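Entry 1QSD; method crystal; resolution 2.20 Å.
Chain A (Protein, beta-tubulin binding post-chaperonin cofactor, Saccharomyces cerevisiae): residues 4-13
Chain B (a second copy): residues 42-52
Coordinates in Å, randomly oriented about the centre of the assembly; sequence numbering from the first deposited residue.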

ATOM      1  N   THR A   4      10.924 -11.537 -23.586  1.00 19.60           N
ATOM      2  CA  THR A   4      12.426 -11.488 -23.587  1.00 18.81           C
ATOM      3  C   THR A   4      12.841 -10.999 -22.222  1.00 18.70           C
ATOM      4  O   THR A   4      12.046 -10.327 -21.544  1.00 16.51           O
ATOM      5  CB  THR A   4      13.000 -10.478 -24.608  1.00 20.64           C
ATOM      6  OG1 THR A   4      12.555  -9.160 -24.266  1.00 23.51           O
ATOM      7  CG2 THR A   4      12.534 -10.807 -26.024  1.00 20.28           C
ATOM      8  N   GLN A   5      14.076 -11.326 -21.829  1.00 17.57           N
ATOM      9  CA  GLN A   5      14.616 -10.917 -20.546  1.00 18.63           C
ATOM     10  C   GLN A   5      14.639  -9.384 -20.405  1.00 19.17           C
ATOM     11  O   GLN A   5      14.348  -8.854 -19.337  1.00 20.96           O
ATOM     12  CB  GLN A   5      16.003 -11.518 -20.343  1.00 19.06           C
ATOM     13  CG  GLN A   5      16.470 -11.420 -18.908  1.00 21.40           C
ATOM     14  CD  GLN A   5      17.762 -12.153 -18.632  1.00 22.47           C
ATOM     15  OE1 GLN A   5      18.095 -12.431 -17.476  1.00 22.10           O
ATOM     16  NE2 GLN A   5      18.514 -12.449 -19.684  1.00 25.40           N
ATOM     17  N   LEU A   6      14.940  -8.681 -21.496  1.00 19.00           N
ATOM     18  CA  LEU A   6      14.934  -7.230 -21.496  1.00 19.73           C
ATOM     19  C   LEU A   6      13.545  -6.721 -21.073  1.00 22.14           C
ATOM     20  O   LEU A   6      13.420  -5.945 -20.111  1.00 18.53           O
ATOM     21  CB  LEU A   6      15.283  -6.681 -22.890  1.00 18.04           C
ATOM     22  CG  LEU A   6      15.237  -5.139 -22.991  1.00 18.55           C
ATOM     23  CD1 LEU A   6      16.207  -4.518 -21.969  1.00 15.78           C
ATOM     24  CD2 LEU A   6      15.569  -4.676 -24.421  1.00 17.65           C
ATOM     25  N   ASP A   7      12.509  -7.173 -21.785  1.00 22.94           N
ATOM     26  CA  ASP A   7      11.135  -6.760 -21.497  1.00 24.48           C
ATOM     27  C   ASP A   7      10.729  -7.046 -20.046  1.00 24.18           C
ATOM     28  O   ASP A   7       9.997  -6.256 -19.431  1.00 23.50           O
ATOM     29  CB  ASP A   7      10.141  -7.445 -22.444  1.00 26.55           C
ATOM     30  CG  ASP A   7      10.421  -7.153 -23.914  1.00 32.80           C
ATOM     31  OD1 ASP A   7       9.998  -7.971 -24.776  1.00 36.46           O
ATOM     32  OD2 ASP A   7      11.054  -6.113 -24.216  1.00 32.36           O
ATOM     33  N   ILE A   8      11.181  -8.178 -19.509  1.00 19.35           N
ATOM     34  CA  ILE A   8      10.833  -8.534 -18.145  1.00 19.91           C
ATOM     35  C   ILE A   8      11.454  -7.534 -17.174  1.00 18.65           C
ATOM     36  O   ILE A   8      10.763  -7.045 -16.278  1.00 18.14           O
ATOM     37  CB  ILE A   8      11.229 -10.018 -17.788  1.00 20.22           C
ATOM     38  CG1 ILE A   8      10.310 -11.004 -18.533  1.00 20.42           C
ATOM     39  CG2 ILE A   8      11.059 -10.273 -16.284  1.00 19.62           C
ATOM     40  CD1 ILE A   8      10.860 -12.432 -18.593  1.00 23.96           C
ATOM     41  N   LYS A   9      12.741  -7.228 -17.357  1.00 18.41           N
ATOM     42  CA  LYS A   9      13.433  -6.267 -16.491  1.00 16.95           C
ATOM     43  C   LYS A   9      12.808  -4.867 -16.609  1.00 15.88           C
ATOM     44  O   LYS A   9      12.528  -4.245 -15.600  1.00 16.99           O
ATOM     45  CB  LYS A   9      14.933  -6.235 -16.792  1.00 16.26           C
ATOM     46  CG  LYS A   9      15.628  -7.549 -16.439  1.00 12.19           C
ATOM     47  CD  LYS A   9      17.112  -7.484 -16.611  1.00 11.98           C
ATOM     48  CE  LYS A   9      17.729  -8.856 -16.343  1.00 11.32           C
ATOM     49  NZ  LYS A   9      17.460  -9.377 -14.966  1.00  8.00           N
ATOM     50  N   VAL A  10      12.502  -4.414 -17.821  1.00 15.01           N
ATOM     51  CA  VAL A  10      11.882  -3.106 -17.995  1.00 14.80           C
ATOM     52  C   VAL A  10      10.555  -3.046 -17.258  1.00 18.51           C
ATOM     53  O   VAL A  10      10.336  -2.146 -16.458  1.00 19.41           O
ATOM     54  CB  VAL A  10      11.630  -2.775 -19.464  1.00 11.84           C
ATOM     55  CG1 VAL A  10      10.885  -1.468 -19.581  1.00 13.02           C
ATOM     56  CG2 VAL A  10      12.948  -2.689 -20.223  1.00 13.48           C
ATOM     57  N   LYS A  11       9.680  -4.020 -17.506  1.00 20.74           N
ATOM     58  CA  LYS A  11       8.368  -4.056 -16.854  1.00 22.12           C
ATOM     59  C   LYS A  11       8.456  -4.134 -15.337  1.00 21.20           C
ATOM     60  O   LYS A  11       7.695  -3.463 -14.626  1.00 19.71           O
ATOM     61  CB  LYS A  11       7.522  -5.206 -17.405  1.00 25.94           C
ATOM     62  CG  LYS A  11       6.963  -4.906 -18.778  1.00 31.95           C
ATOM     63  CD  LYS A  11       6.286  -6.110 -19.408  1.00 38.53           C
ATOM     64  CE  LYS A  11       5.747  -5.748 -20.794  1.00 42.07           C
ATOM     65  NZ  LYS A  11       5.180  -6.927 -21.521  1.00 49.23           N
ATOM     66  N   ALA A  12       9.391  -4.941 -14.847  1.00 17.66           N
ATOM     67  CA  ALA A  12       9.580  -5.083 -13.417  1.00 18.62           C
ATOM     68  C   ALA A  12       9.782  -3.686 -12.815  1.00 19.67           C
ATOM     69  O   ALA A  12       9.094  -3.322 -11.855  1.00 19.69           O
ATOM     70  CB  ALA A  12      10.783  -5.976 -13.125  1.00 10.92           C
ATOM     71  N   LEU A  13      10.650  -2.887 -13.443  1.00 18.42           N
ATOM     72  CA  LEU A  13      10.962  -1.546 -12.974  1.00 18.42           C
ATOM     73  C   LEU A  13       9.810  -0.563 -13.131  1.00 22.29           C
ATOM     74  O   LEU A  13       9.511   0.200 -12.200  1.00 20.59           O
ATOM     75  CB  LEU A  13      12.201  -0.993 -13.671  1.00 15.62           C
ATOM     76  CG  LEU A  13      12.628   0.440 -13.253  1.00 17.77           C
ATOM     77  CD1 LEU A  13      12.919   0.551 -11.720  1.00 16.59           C
ATOM     78  CD2 LEU A  13      13.867   0.864 -14.053  1.00 16.97           C
TER
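Chain B, residues 42-52: SVDPYDLKKQE

Two helices that run side by side in the same direction meet through side chains that recur about once per turn, and the contact between the two copies of this tubulin-binding cofactor illustrates the principle on a small scale. In chain A, residues 5-13 are helical, with a regular ladder of backbone hydrogen bonds from I8(A) N to T4(A) O (3.1 Å) through to L13(A) N to K9(A) O (3.2 Å). In chain B, S42(B) has psi near -10°; V43(B) and D44(B) are extended, with psi values of 136° and 132°, before the helix of residues 45-52 begins. Both helices continue beyond these segments. Their N-to-C directions differ by 13°, so chain B lies nearly parallel to chain A, and the axes approach to 11.0 Å. That separation leaves room for side chains between the backbones. The register follows the helical repeat: the CA atoms of Q5(A) and V43(B) are 7.7 Å apart, those of K9(A) and D47(B) 7.4 Å, and those of A12(A) and Q51(B) 7.6 Å.

OG1 of T4(A) accepts a hydrogen bond from D7(A) N at 3.2 Å. In chain B, D44(B), at the N-cap position, receives a weak capping bond from Y46(B) N to its OD1 at 3.0 Å.

The centre of the interface is D47(B), which points toward chain A and has the largest covered area of any residue here. Its OD2 accepts a hydrogen bond from K9(A) NZ at 2.7 Å, within a salt bridge. CB of K9(A) points sideways, and the side chain reaches its partner with chi2 and chi3 both t, before turning at chi4 (m). The ammonium group ends near the edge of the Y46(B) ring, with NZ of K9(A) 4.4 Å from CD2 of Y46(B), so the aromatic face is not what it meets. It also lies 4.5 Å from NZ of K50(B), a pairing of like charges; the nearby carboxylate of D47(B) offsets the positive charge on K9(A). A water links the same two residues by another route, donating to K9(A) O at 2.9 Å and accepting from K50(B) NZ at 3.0 Å.

The other contacts are looser. I8(A) points toward chain B and touches two residues four apart in sequence: its CD1 lies 4.1 Å from CG2 of V43(B), an apolar pair, and its CG2 lies 4.1 Å from CB of D47(B). The aspartate therefore offers a methylene to the isoleucine as well as a carboxylate to the lysine. Nearer the start of helix A, Q5(A) swings its amide inward, placing OE1 4.2 Å from CB of D44(B) and 3.5 Å from OD1 of D47(B). One turn beyond I8(A), A12(A) also points toward chain B, and its CB comes within 4.3 Å of NE2 of Q51(B). The small methyl is matched here by a longer side chain whose end reaches across.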

ATOM      1  N   SER B  42      11.029 -20.795 -19.146  1.00 16.46           N
ATOM      2  CA  SER B  42      12.134 -20.127 -19.842  1.00 18.68           C
ATOM      3  C   SER B  42      12.636 -18.909 -19.048  1.00 18.72           C
ATOM      4  O   SER B  42      13.675 -18.347 -19.380  1.00 21.65           O
ATOM      5  CB  SER B  42      11.732 -19.699 -21.253  1.00 16.72           C
ATOM      6  OG  SER B  42      10.826 -18.613 -21.233  1.00 16.97           O
ATOM      7  N   VAL B  43      11.898 -18.521 -18.000  1.00 18.06           N
ATOM      8  CA  VAL B  43      12.251 -17.386 -17.159  1.00 16.36           C
ATOM      9  C   VAL B  43      13.387 -17.715 -16.194  1.00 17.35           C
ATOM     10  O   VAL B  43      13.421 -18.783 -15.592  1.00 18.36           O
ATOM     11  CB  VAL B  43      11.024 -16.876 -16.380  1.00 17.71           C
ATOM     12  CG1 VAL B  43      11.415 -15.813 -15.355  1.00 18.25           C
ATOM     13  CG2 VAL B  43      10.007 -16.282 -17.362  1.00 17.12           C
ATOM     14  N   ASP B  44      14.326 -16.783 -16.091  1.00 18.61           N
ATOM     15  CA  ASP B  44      15.474 -16.907 -15.226  1.00 21.04           C
ATOM     16  C   ASP B  44      15.039 -16.848 -13.763  1.00 19.68           C
ATOM     17  O   ASP B  44      14.226 -16.015 -13.379  1.00 19.18           O
ATOM     18  CB  ASP B  44      16.456 -15.778 -15.556  1.00 25.95           C
ATOM     19  CG  ASP B  44      17.666 -15.782 -14.668  1.00 29.21           C
ATOM     20  OD1 ASP B  44      17.747 -14.914 -13.783  1.00 37.27           O
ATOM     21  OD2 ASP B  44      18.540 -16.642 -14.853  1.00 34.07           O
ATOM     22  N   PRO B  45      15.520 -17.788 -12.940  1.00 21.88           N
ATOM     23  CA  PRO B  45      15.140 -17.765 -11.524  1.00 20.66           C
ATOM     24  C   PRO B  45      15.346 -16.411 -10.800  1.00 19.49           C
ATOM     25  O   PRO B  45      14.582 -16.096  -9.889  1.00 20.78           O
ATOM     26  CB  PRO B  45      15.981 -18.904 -10.916  1.00 21.05           C
ATOM     27  CG  PRO B  45      16.995 -19.244 -11.957  1.00 22.86           C
ATOM     28  CD  PRO B  45      16.291 -19.006 -13.252  1.00 20.14           C
ATOM     29  N   TYR B  46      16.347 -15.617 -11.196  1.00 16.80           N
ATOM     30  CA  TYR B  46      16.586 -14.326 -10.555  1.00 16.40           C
ATOM     31  C   TYR B  46      15.449 -13.330 -10.804  1.00 14.32           C
ATOM     32  O   TYR B  46      15.049 -12.594  -9.897  1.00 12.74           O
ATOM     33  CB  TYR B  46      17.931 -13.727 -10.978  1.00 19.72           C
ATOM     34  CG  TYR B  46      18.222 -12.385 -10.332  1.00 22.58           C
ATOM     35  CD1 TYR B  46      18.623 -12.304  -8.998  1.00 23.80           C
ATOM     36  CD2 TYR B  46      18.079 -11.195 -11.057  1.00 22.43           C
ATOM     37  CE1 TYR B  46      18.873 -11.062  -8.396  1.00 29.91           C
ATOM     38  CE2 TYR B  46      18.330  -9.961 -10.472  1.00 26.53           C
ATOM     39  CZ  TYR B  46      18.725  -9.893  -9.144  1.00 29.87           C
ATOM     40  OH  TYR B  46      18.973  -8.659  -8.567  1.00 37.29           O
ATOM     41  N   ASP B  47      14.909 -13.317 -12.017  1.00 13.59           N
ATOM     42  CA  ASP B  47      13.815 -12.407 -12.338  1.00 15.33           C
ATOM     43  C   ASP B  47      12.543 -12.810 -11.617  1.00 18.24           C
ATOM     44  O   ASP B  47      11.669 -11.975 -11.375  1.00 18.74           O
ATOM     45  CB  ASP B  47      13.550 -12.354 -13.846  1.00 16.64           C
ATOM     46  CG  ASP B  47      14.683 -11.710 -14.625  1.00 16.67           C
ATOM     47  OD1 ASP B  47      15.084 -12.309 -15.636  1.00 18.03           O
ATOM     48  OD2 ASP B  47      15.167 -10.620 -14.236  1.00 18.09           O
ATOM     49  N   LEU B  48      12.397 -14.107 -11.358  1.00 18.72           N
ATOM     50  CA  LEU B  48      11.232 -14.600 -10.632  1.00 17.73           C
ATOM     51  C   LEU B  48      11.405 -14.200  -9.163  1.00 17.67           C
ATOM     52  O   LEU B  48      10.471 -13.730  -8.534  1.00 17.65           O
ATOM     53  CB  LEU B  48      11.112 -16.130 -10.763  1.00 18.28           C
ATOM     54  CG  LEU B  48      10.081 -16.844  -9.882  1.00 15.89           C
ATOM     55  CD1 LEU B  48       8.700 -16.441 -10.289  1.00 16.75           C
ATOM     56  CD2 LEU B  48      10.227 -18.336  -9.971  1.00 16.26           C
ATOM     57  N   LYS B  49      12.611 -14.381  -8.632  1.00 20.57           N
ATOM     58  CA  LYS B  49      12.918 -14.041  -7.239  1.00 23.15           C
ATOM     59  C   LYS B  49      12.678 -12.552  -6.945  1.00 25.00           C
ATOM     60  O   LYS B  49      12.073 -12.214  -5.919  1.00 25.52           O
ATOM     61  CB  LYS B  49      14.355 -14.426  -6.890  1.00 22.71           C
ATOM     62  CG  LYS B  49      14.744 -14.173  -5.442  1.00 29.60           C
ATOM     63  CD  LYS B  49      14.042 -15.156  -4.489  1.00 39.46           C
ATOM     64  CE  LYS B  49      12.621 -14.725  -4.083  1.00 44.09           C
ATOM     65  NZ  LYS B  49      11.814 -15.782  -3.353  1.00 46.26           N
ATOM     66  N   LYS B  50      13.145 -11.671  -7.833  1.00 23.88           N
ATOM     67  CA  LYS B  50      12.925 -10.227  -7.651  1.00 24.99           C
ATOM     68  C   LYS B  50      11.439  -9.946  -7.399  1.00 23.63           C
ATOM     69  O   LYS B  50      11.084  -9.159  -6.538  1.00 21.97           O
ATOM     70  CB  LYS B  50      13.367  -9.446  -8.895  1.00 23.24           C
ATOM     71  CG  LYS B  50      14.852  -9.245  -8.997  1.00 25.00           C
ATOM     72  CD  LYS B  50      15.247  -8.770 -10.403  1.00 28.74           C
ATOM     73  CE  LYS B  50      14.588  -7.463 -10.776  1.00 25.51           C
ATOM     74  NZ  LYS B  50      15.160  -6.882 -12.011  1.00 21.82           N
ATOM     75  N   GLN B  51      10.586 -10.597  -8.176  1.00 24.84           N
ATOM     76  CA  GLN B  51       9.143 -10.446  -8.065  1.00 26.87           C
ATOM     77  C   GLN B  51       8.539 -11.120  -6.837  1.00 26.78           C
ATOM     78  O   GLN B  51       7.569 -10.621  -6.263  1.00 26.86           O
ATOM     79  CB  GLN B  51       8.466 -11.007  -9.315  1.00 28.60           C
ATOM     80  CG  GLN B  51       7.379 -10.122  -9.841  1.00 33.04           C
ATOM     81  CD  GLN B  51       7.930  -8.909 -10.544  1.00 33.91           C
ATOM     82  OE1 GLN B  51       7.485  -8.589 -11.635  1.00 37.18           O
ATOM     83  NE2 GLN B  51       8.914  -8.242  -9.948  1.00 32.60           N
ATOM     84  N   GLU B  52       9.085 -12.266  -6.454  1.00 25.68           N
ATOM     85  CA  GLU B  52       8.576 -12.984  -5.294  1.00 29.36           C
ATOM     86  C   GLU B  52       8.852 -12.184  -4.030  1.00 29.86           C
ATOM     87  O   GLU B  52       7.993 -12.062  -3.149  1.00 30.01           O
ATOM     88  CB  GLU B  52       9.217 -14.382  -5.192  1.00 29.80           C
ATOM     89  CG  GLU B  52       8.820 -15.331  -6.321  1.00 33.25           C
ATOM     90  CD  GLU B  52       9.213 -16.775  -6.063  1.00 34.63           C
ATOM     91  OE1 GLU B  52       8.311 -17.639  -6.037  1.00 36.80           O
ATOM     92  OE2 GLU B  52      10.417 -17.047  -5.892  1.00 33.78           O
TER
HETATM   93  O   HOH W   1      14.400  -4.298 -13.321  1.00 18.69           O